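Manganese-binding protein (Chlamydia trachomatis, PDB 6NSI) binds iron, manganese and nickel ions, preferring ferrous iron, and delivers them to the membrane permease of an ABC transporter for import into the cytoplasm. Local coordinates at residues A[51-57]-A[76-81]; A[104-108]-A[176-180]; A[110-115]-A[139-143]. All coordinates share one frame. Numbering follows the deposited sequence.

Contact 1: residues A[51-57]-A[76-81]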
loop_
_atom_site.group_PDB
_atom_site.type_symbol
_atom_site.label_atom_id
_atom_site.label_comp_id
_atom_site.label_asym_id
_atom_site.label_seq_id
_atom_site.Cartn_x
_atom_site.Cartn_y
_atom_site.Cartn_z
ATOM N N SER A 51 -9.242 -9.777 -21.293
ATOM C CA SER A 51 -9.400 -8.437 -20.744
ATOM C C SER A 51 -9.047 -7.353 -21.758
ATOM O O SER A 51 -8.287 -7.570 -22.705
ATOM C CB SER A 51 -8.537 -8.278 -19.494
ATOM O OG SER A 51 -9.175 -8.904 -18.399
ATOM N N GLN A 52 -9.614 -6.163 -21.544
ATOM C CA GLN A 52 -9.348 -5.022 -22.418
ATOM C C GLN A 52 -8.218 -4.144 -21.902
ATOM O O GLN A 52 -7.564 -3.454 -22.698
ATOM C CB GLN A 52 -10.603 -4.155 -22.584
ATOM C CG GLN A 52 -11.801 -4.862 -23.211
ATOM C CD GLN A 52 -11.496 -5.477 -24.567
ATOM O OE1 GLN A 52 -10.853 -4.853 -25.417
ATOM N NE2 GLN A 52 -11.959 -6.708 -24.775
ATOM N N LEU A 53 -8.003 -4.139 -20.588
ATOM C CA LEU A 53 -6.989 -3.330 -19.931
ATOM C C LEU A 53 -6.474 -4.133 -18.746
ATOM O O LEU A 53 -7.255 -4.830 -18.091
ATOM C CB LEU A 53 -7.555 -1.986 -19.448
ATOM C CG LEU A 53 -7.910 -0.884 -20.453
ATOM C CD1 LEU A 53 -8.630 0.263 -19.747
ATOM C CD2 LEU A 53 -6.659 -0.392 -21.161
ATOM N N ILE A 54 -5.170 -4.038 -18.481
ATOM C CA ILE A 54 -4.528 -4.697 -17.335
ATOM C C ILE A 54 -3.869 -3.620 -16.487
ATOM O O ILE A 54 -2.861 -3.029 -16.900
ATOM C CB ILE A 54 -3.493 -5.737 -17.767
ATOM C CG1 ILE A 54 -4.161 -6.850 -18.576
ATOM C CG2 ILE A 54 -2.767 -6.293 -16.543
ATOM C CD1 ILE A 54 -3.169 -7.803 -19.230
ATOM N N PHE A 55 -4.416 -3.384 -15.298
ATOM C CA PHE A 55 -3.936 -2.328 -14.414
ATOM C C PHE A 55 -2.898 -2.891 -13.438
ATOM O O PHE A 55 -3.203 -3.788 -12.643
ATOM C CB PHE A 55 -5.114 -1.693 -13.674
ATOM C CG PHE A 55 -5.920 -0.740 -14.521
ATOM C CD1 PHE A 55 -7.153 -1.119 -15.033
ATOM C CD2 PHE A 55 -5.445 0.536 -14.798
ATOM C CE1 PHE A 55 -7.901 -0.239 -15.812
ATOM C CE2 PHE A 55 -6.192 1.423 -15.577
ATOM C CZ PHE A 55 -7.415 1.032 -16.083
ATOM N N CYS A 56 -1.669 -2.372 -13.523
ATOM C CA CYS A 56 -0.532 -2.783 -12.708
ATOM C C CYS A 56 -0.083 -1.653 -11.798
ATOM O O CYS A 56 -0.248 -0.468 -12.116
ATOM C CB CYS A 56 0.660 -3.184 -13.573
ATOM S SG CYS A 56 0.262 -4.456 -14.751
ATOM N N ASN A 57 0.533 -2.038 -10.683
ATOM C CA ASN A 57 1.123 -1.055 -9.780
ATOM C C ASN A 57 2.412 -0.488 -10.349
ATOM O O ASN A 57 2.696 0.702 -10.177
ATOM C CB ASN A 57 1.412 -1.685 -8.414
ATOM C CG ASN A 57 1.841 -0.663 -7.386
ATOM O OD1 ASN A 57 0.999 -0.063 -6.739
ATOM N ND2 ASN A 57 3.156 -0.466 -7.218
ATOM N N LYS A 76 -1.960 -3.800 -23.403
ATOM C CA LYS A 76 -3.058 -3.663 -22.449
ATOM C C LYS A 76 -2.618 -3.102 -21.100
ATOM O O LYS A 76 -3.477 -2.705 -20.307
ATOM C CB LYS A 76 -3.729 -5.013 -22.193
ATOM C CG LYS A 76 -4.351 -5.656 -23.398
ATOM C CD LYS A 76 -4.964 -6.995 -23.046
ATOM C CE LYS A 76 -5.591 -7.612 -24.286
ATOM N NZ LYS A 76 -6.092 -8.996 -24.054
ATOM N N VAL A 77 -1.320 -3.085 -20.796
ATOM C CA VAL A 77 -0.876 -2.760 -19.438
ATOM C C VAL A 77 -0.947 -1.255 -19.209
ATOM O O VAL A 77 -0.426 -0.463 -20.005
ATOM C CB VAL A 77 0.543 -3.291 -19.176
ATOM C CG1 VAL A 77 1.075 -2.713 -17.890
ATOM C CG2 VAL A 77 0.542 -4.819 -19.104
ATOM N N VAL A 78 -1.616 -0.867 -18.125
ATOM C CA VAL A 78 -1.568 0.481 -17.571
ATOM C C VAL A 78 -0.688 0.410 -16.326
ATOM O O VAL A 78 -1.072 -0.207 -15.326
ATOM C CB VAL A 78 -2.970 1.004 -17.227
ATOM C CG1 VAL A 78 -2.863 2.328 -16.485
ATOM C CG2 VAL A 78 -3.836 1.133 -18.484
ATOM N N ASP A 79 0.506 1.009 -16.394
ATOM C CA ASP A 79 1.481 0.998 -15.299
ATOM C C ASP A 79 1.256 2.251 -14.457
ATOM O O ASP A 79 1.806 3.323 -14.727
ATOM C CB ASP A 79 2.904 0.926 -15.843
ATOM C CG ASP A 79 3.955 0.741 -14.745
ATOM O OD1 ASP A 79 3.780 1.285 -13.637
ATOM O OD2 ASP A 79 4.973 0.069 -15.009
ATOM N N LEU A 80 0.451 2.107 -13.406
ATOM C CA LEU A 80 0.011 3.274 -12.645
ATOM C C LEU A 80 1.187 4.013 -12.009
ATOM O O LEU A 80 1.231 5.248 -12.026
ATOM C CB LEU A 80 -1.013 2.847 -11.591
ATOM C CG LEU A 80 -2.338 2.331 -12.172
ATOM C CD1 LEU A 80 -3.162 1.575 -11.131
ATOM C CD2 LEU A 80 -3.148 3.493 -12.770
ATOM N N GLY A 81 2.154 3.276 -11.450
ATOM C CA GLY A 81 3.302 3.924 -10.826
ATOM C C GLY A 81 4.195 4.644 -11.819
ATOM O O GLY A 81 4.750 5.707 -11.515
#
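Five backbone hydrogen bonds run as a ladder between 51-57 and 76-81. Ile54 N donates to Lys76 O (2.8 Å), Val78 N to Ile54 O (2.8 Å), Cys56 N to Val78 O (2.9 Å) and Leu80 N to Cys56 O (3.0 Å); a more bent bond from Gly81 N to Asn57 O (2.9 Å) carries the ladder into the first turn of helix 80-85. At the other end the extended Lys76 side chain reaches back along the partner, and its NZ donates to Ser51 O (2.9 Å) as well as to the backbone of Met48. Asp79 is the N-cap of helix 80-85, its carboxylate accepting from Gln82 N. The alternation of donors and acceptors around Ile54, Cys56 and Val78 is that of parallel strands, crossing here at -23°. They are the two strands of a beta-alpha-beta unit whose helix is 65-71, and 77-79 forms the edge of the four-stranded parallel sheet, with strand 3-6 on the far side of 54-56. Phe55 and Val78 share one face: Phe55 CD2 lies 3.5 Å from Val78 CB and 4.3 Å from Leu80 CD2, and helices 9-19 and 107-124 cover this side. On the other face Cys56 SG packs on Val77 CG1 (3.7 Å), and Ile54 CB lies 4.3 Å from Val77 CG2.

Contact 2: residues A[104-108]-A[176-180]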
loop_
_atom_site.group_PDB
_atom_site.type_symbol
_atom_site.label_atom_id
_atom_site.label_comp_id
_atom_site.label_asym_id
_atom_site.label_seq_id
_atom_site.Cartn_x
_atom_site.Cartn_y
_atom_site.Cartn_z
ATOM N N TRP A 104 0.035 2.864 -2.209
ATOM C CA TRP A 104 -1.390 2.869 -1.890
ATOM C C TRP A 104 -1.685 3.138 -0.417
ATOM O O TRP A 104 -2.865 3.206 -0.047
ATOM C CB TRP A 104 -2.035 1.538 -2.297
ATOM C CG TRP A 104 -1.378 0.353 -1.615
ATOM C CD1 TRP A 104 -1.677 -0.161 -0.380
ATOM C CD2 TRP A 104 -0.297 -0.433 -2.125
ATOM N NE1 TRP A 104 -0.847 -1.235 -0.094
ATOM C CE2 TRP A 104 0.002 -1.424 -1.151
ATOM C CE3 TRP A 104 0.438 -0.412 -3.316
ATOM C CZ2 TRP A 104 1.009 -2.373 -1.336
ATOM C CZ3 TRP A 104 1.437 -1.357 -3.497
ATOM C CH2 TRP A 104 1.714 -2.324 -2.511
ATOM N N THR A 105 -0.669 3.273 0.438
ATOM C CA THR A 105 -0.907 3.696 1.815
ATOM C C THR A 105 -0.899 5.207 1.973
ATOM O O THR A 105 -1.205 5.699 3.065
ATOM C CB THR A 105 0.141 3.114 2.765
ATOM O OG1 THR A 105 1.412 3.733 2.511
ATOM C CG2 THR A 105 0.256 1.575 2.588
ATOM N N ASP A 106 -0.517 5.944 0.934
ATOM C CA ASP A 106 -0.567 7.398 0.940
ATOM C C ASP A 106 -1.782 7.775 0.090
ATOM O O ASP A 106 -1.758 7.640 -1.138
ATOM C CB ASP A 106 0.750 7.970 0.408
ATOM C CG ASP A 106 0.730 9.498 0.246
ATOM O OD1 ASP A 106 -0.366 10.080 0.081
ATOM O OD2 ASP A 106 1.825 10.116 0.252
ATOM N N MET A 107 -2.852 8.220 0.755
ATOM C CA MET A 107 -4.134 8.442 0.090
ATOM C C MET A 107 -4.089 9.595 -0.912
ATOM O O MET A 107 -4.908 9.629 -1.835
ATOM C CB MET A 107 -5.222 8.676 1.144
ATOM C CG MET A 107 -6.658 8.783 0.589
ATOM S SD MET A 107 -7.308 7.305 -0.241
ATOM C CE MET A 107 -7.203 6.030 1.021
ATOM N N ARG A 108 -3.152 10.532 -0.772
ATOM C CA ARG A 108 -3.010 11.547 -1.816
ATOM C C ARG A 108 -2.378 10.955 -3.068
ATOM O O ARG A 108 -2.817 11.237 -4.193
ATOM C CB ARG A 108 -2.181 12.723 -1.314
ATOM C CG ARG A 108 -1.986 13.807 -2.367
ATOM C CD ARG A 108 -0.754 14.647 -2.073
ATOM N NE ARG A 108 0.480 13.980 -2.490
ATOM C CZ ARG A 108 0.892 13.875 -3.751
ATOM N NH1 ARG A 108 0.164 14.397 -4.738
ATOM N NH2 ARG A 108 2.032 13.245 -4.025
ATOM N N ARG A 176 6.048 8.912 5.864
ATOM C CA ARG A 176 6.528 10.195 5.355
ATOM C C ARG A 176 5.395 11.222 5.273
ATOM O O ARG A 176 5.582 12.395 5.623
ATOM C CB ARG A 176 7.183 9.976 3.981
ATOM C CG ARG A 176 8.012 11.166 3.445
ATOM C CD ARG A 176 8.517 10.917 2.001
ATOM N NE ARG A 176 7.414 10.707 1.056
ATOM C CZ ARG A 176 7.551 10.545 -0.270
ATOM N NH1 ARG A 176 8.762 10.554 -0.834
ATOM N NH2 ARG A 176 6.471 10.374 -1.042
ATOM N N ARG A 177 4.205 10.798 4.828
ATOM C CA ARG A 177 3.083 11.724 4.712
ATOM C C ARG A 177 2.473 12.069 6.067
ATOM O O ARG A 177 2.298 13.247 6.387
ATOM C CB ARG A 177 1.990 11.161 3.795
ATOM C CG ARG A 177 0.762 12.122 3.751
ATOM C CD ARG A 177 -0.067 11.980 2.497
ATOM N NE ARG A 177 -1.097 13.013 2.340
ATOM C CZ ARG A 177 -0.911 14.173 1.697
ATOM N NH1 ARG A 177 0.275 14.472 1.170
ATOM N NH2 ARG A 177 -1.911 15.048 1.571
ATOM N N TYR A 178 2.118 11.055 6.865
ATOM C CA TYR A 178 1.207 11.246 7.991
ATOM C C TYR A 178 1.883 11.316 9.345
ATOM O O TYR A 178 1.257 11.780 10.302
ATOM C CB TYR A 178 0.186 10.104 8.073
ATOM C CG TYR A 178 -0.703 9.995 6.866
ATOM C CD1 TYR A 178 -1.565 11.033 6.515
ATOM C CD2 TYR A 178 -0.669 8.855 6.069
ATOM C CE1 TYR A 178 -2.378 10.934 5.397
ATOM C CE2 TYR A 178 -1.473 8.738 4.961
ATOM C CZ TYR A 178 -2.335 9.776 4.627
ATOM O OH TYR A 178 -3.132 9.645 3.503
ATOM N N LEU A 179 3.099 10.803 9.471
ATOM C CA LEU A 179 3.755 10.703 10.764
ATOM C C LEU A 179 4.901 11.689 10.910
ATOM O O LEU A 179 5.501 11.774 11.993
ATOM C CB LEU A 179 4.262 9.264 10.991
ATOM C CG LEU A 179 3.180 8.184 11.157
ATOM C CD1 LEU A 179 3.802 6.815 11.462
ATOM C CD2 LEU A 179 2.152 8.553 12.214
ATOM N N SER A 180 5.215 12.439 9.858
ATOM C CA SER A 180 6.423 13.244 9.805
ATOM C C SER A 180 6.087 14.697 9.520
ATOM O O SER A 180 5.076 15.003 8.887
ATOM C CB SER A 180 7.373 12.724 8.735
ATOM O OG SER A 180 7.449 11.297 8.819
HETATM O O HOH W 1 4.347 9.876 1.076
HETATM O O HOH W 2 2.202 12.444 -0.559
#
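Arg176, in the last turn of helix 172-178, meets 104-108 through water: water 1 donates to Asp106 OD2 (2.7 Å) and accepts from Arg176 NH2 (3.0 Å). Arg177 comes closer. Its CD lies 3.1 Å from Asp106 OD1, while its NE is 3.8 Å from the same oxygen in a long salt bridge; that oxygen stands well out of the guanidinium plane, so the attraction is one of charge alone. Asp106 is the N-cap of helix 107-124, and OD1 also accepts from Val109 N and, weakly, from Arg108 N (2.9 Å). The two arginines crowd each other, Arg108 NE lying 3.7 Å from Arg177 NH1, with Arg108 CB over one face of the Arg177 guanidinium; Arg108 NH2 is hydrogen-bonded to Cys89 O. Water 2 bridges the three side chains: it donates to Asp106 OD2 (2.5 Å) and accepts from Arg108 NE (3.0 Å) and weakly from Arg177 NH1 (3.3 Å). Arg177 NH2 makes a second salt bridge, with Asp147. Tyr178 supplies the direct hydrogen bond of the contact, Met107 N to Tyr178 OH (3.1 Å), so the hydroxyl serves an amide in the first turn of the helix; it is also bonded to Asp147. Thr105 O approaches the ring edge, 3.6 Å from Tyr178 CE2, and the Thr105 side chain lies about 5 Å from that of His102, an iron ligand. The contact thus sets the end of helix 172-178 against the start of helix 107-124, beside the long helix 129-154, which brings Asp147 to both Arg177 and Tyr178, and helix 266-280, whose Phe270 touches Met107 and Tyr178.

Contact 3: residues A[110-115]-A[139-143]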
loop_
_atom_site.group_PDB
_atom_site.type_symbol
_atom_site.label_atom_id
_atom_site.label_comp_id
_atom_site.label_asym_id
_atom_site.label_seq_id
_atom_site.Cartn_x
_atom_site.Cartn_y
_atom_site.Cartn_z
ATOM N N TRP A 110 -2.408 7.705 -3.918
ATOM C CA TRP A 110 -3.346 6.761 -4.520
ATOM C C TRP A 110 -4.513 7.484 -5.188
ATOM O O TRP A 110 -5.085 6.974 -6.158
ATOM C CB TRP A 110 -3.854 5.766 -3.475
ATOM C CG TRP A 110 -4.260 4.435 -4.085
ATOM C CD1 TRP A 110 -5.476 3.820 -3.974
ATOM C CD2 TRP A 110 -3.444 3.564 -4.892
ATOM N NE1 TRP A 110 -5.473 2.623 -4.656
ATOM C CE2 TRP A 110 -4.237 2.436 -5.221
ATOM C CE3 TRP A 110 -2.121 3.617 -5.354
ATOM C CZ2 TRP A 110 -3.758 1.388 -6.006
ATOM C CZ3 TRP A 110 -1.645 2.559 -6.135
ATOM C CH2 TRP A 110 -2.463 1.469 -6.449
ATOM N N GLY A 111 -4.880 8.662 -4.694
ATOM C CA GLY A 111 -5.840 9.480 -5.423
ATOM C C GLY A 111 -5.334 9.848 -6.802
ATOM O O GLY A 111 -6.062 9.748 -7.795
ATOM N N ALA A 112 -4.071 10.282 -6.884
ATOM C CA ALA A 112 -3.454 10.512 -8.188
ATOM C C ALA A 112 -3.448 9.241 -9.032
ATOM O O ALA A 112 -3.726 9.285 -10.235
ATOM C CB ALA A 112 -2.034 11.044 -8.009
ATOM N N ALA A 113 -3.130 8.094 -8.412
ATOM C CA ALA A 113 -3.227 6.814 -9.109
ATOM C C ALA A 113 -4.631 6.598 -9.662
ATOM O O ALA A 113 -4.805 6.190 -10.815
ATOM C CB ALA A 113 -2.845 5.674 -8.158
ATOM N N VAL A 114 -5.650 6.858 -8.844
ATOM C CA VAL A 114 -7.019 6.693 -9.317
ATOM C C VAL A 114 -7.317 7.656 -10.462
ATOM O O VAL A 114 -8.055 7.309 -11.398
ATOM C CB VAL A 114 -7.993 6.853 -8.138
ATOM C CG1 VAL A 114 -9.419 6.953 -8.626
ATOM C CG2 VAL A 114 -7.833 5.665 -7.183
ATOM N N LYS A 115 -6.686 8.828 -10.446
ATOM C CA LYS A 115 -6.871 9.798 -11.550
ATOM C C LYS A 115 -6.382 9.153 -12.842
ATOM O O LYS A 115 -7.035 9.326 -13.847
ATOM C CB LYS A 115 -6.141 11.113 -11.280
ATOM C CG LYS A 115 -6.904 12.350 -11.723
ATOM C CD LYS A 115 -6.248 13.639 -11.326
ATOM C CE LYS A 115 -5.884 13.657 -9.860
ATOM N NZ LYS A 115 -7.081 13.729 -8.994
ATOM N N ILE A 139 -15.474 9.245 -6.304
ATOM C CA ILE A 139 -14.513 8.524 -5.469
ATOM C C ILE A 139 -13.308 9.406 -5.157
ATOM O O ILE A 139 -12.779 9.383 -4.037
ATOM C CB ILE A 139 -14.102 7.184 -6.118
ATOM C CG1 ILE A 139 -13.209 6.387 -5.152
ATOM C CG2 ILE A 139 -13.426 7.387 -7.464
ATOM C CD1 ILE A 139 -13.795 6.306 -3.740
ATOM N N LEU A 140 -12.879 10.223 -6.123
ATOM C CA LEU A 140 -11.733 11.100 -5.902
ATOM C C LEU A 140 -11.991 12.101 -4.780
ATOM O O LEU A 140 -11.090 12.388 -3.980
ATOM C CB LEU A 140 -11.371 11.833 -7.189
ATOM C CG LEU A 140 -10.602 11.015 -8.227
ATOM C CD1 LEU A 140 -10.578 11.763 -9.579
ATOM C CD2 LEU A 140 -9.205 10.727 -7.714
ATOM N N SER A 141 -13.202 12.659 -4.706
ATOM C CA SER A 141 -13.487 13.594 -3.618
ATOM C C SER A 141 -13.687 12.864 -2.295
ATOM O O SER A 141 -13.416 13.425 -1.222
ATOM C CB SER A 141 -14.716 14.434 -3.950
ATOM O OG SER A 141 -15.862 13.612 -3.966
ATOM N N GLU A 142 -14.167 11.622 -2.348
ATOM C CA GLU A 142 -14.239 10.823 -1.134
ATOM C C GLU A 142 -12.841 10.496 -0.613
ATOM O O GLU A 142 -12.603 10.517 0.602
ATOM C CB GLU A 142 -15.046 9.554 -1.401
ATOM C CG GLU A 142 -16.556 9.771 -1.428
ATOM C CD GLU A 142 -17.324 8.530 -1.858
ATOM O OE1 GLU A 142 -18.284 8.654 -2.647
ATOM O OE2 GLU A 142 -16.965 7.420 -1.419
ATOM N N MET A 143 -11.895 10.231 -1.524
ATOM C CA MET A 143 -10.522 9.921 -1.128
ATOM C C MET A 143 -9.802 11.150 -0.588
ATOM O O MET A 143 -8.969 11.029 0.320
ATOM C CB MET A 143 -9.743 9.326 -2.310
ATOM C CG MET A 143 -10.215 7.955 -2.756
ATOM S SD MET A 143 -9.451 7.392 -4.302
ATOM C CE MET A 143 -7.799 6.975 -3.727
#
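Trp110 opens the contact by its backbone and the pyrrole side of its indole: Met143 CE lies 3.6 Å from Trp110 C and 3.9 Å from Trp110 CD1. At Gly111 the helices come nearest, its CA 6.1 Å from that of Leu140. With no side chain there, the backbone itself is the packing surface, Gly111 N meeting Met143 CE at 3.5 Å and Gly111 O meeting Leu140 CD2 at 3.3 Å. One turn on, Val114 points at the partner and touches three residues: its CG2 is 3.7 Å from Met143 CE, and its CG1 is 3.9 Å from Leu140 CD2 and 4.2 Å from Ile139 CG2. Lys115 curls over the exposed margin, with NZ 3.9 Å from Leu140 CD2. No hydrogen bond crosses this antiparallel pair, the axes of 110-115 and 139-143 approaching to 9.9 Å at 174°. Helix 107-124 lies between helix 80-85, which touches Ala112 and Ala113, and helix 129-154; helix 9-19 packs on Trp110 and Val114, and helix 266-280 on Ile139 and Met143.

How the contacts relate
Contact 1 is buried in the parallel sheet and is held mainly by backbone hydrogen bonds; contact 2, also buried and nearest the centre of the chain, relies on charge, water and a tyrosine hydroxyl; contact 3 is partly buried and apolar. Contacts 2 and 3 both use helix 107-124, at its start and further along, and meet where Met107 CG lies 3.2 Å from Met143 O. The same helix covers the sheet face of contact 1, with Leu80 CD2 3.7 Å from Ala113 O. Asn57, Trp104 and Trp110 adjoin one another, and Trp104 meets His102, a ligand of the iron with His36, His168 and Asp260; the contacts thus approach the metal site at their margins.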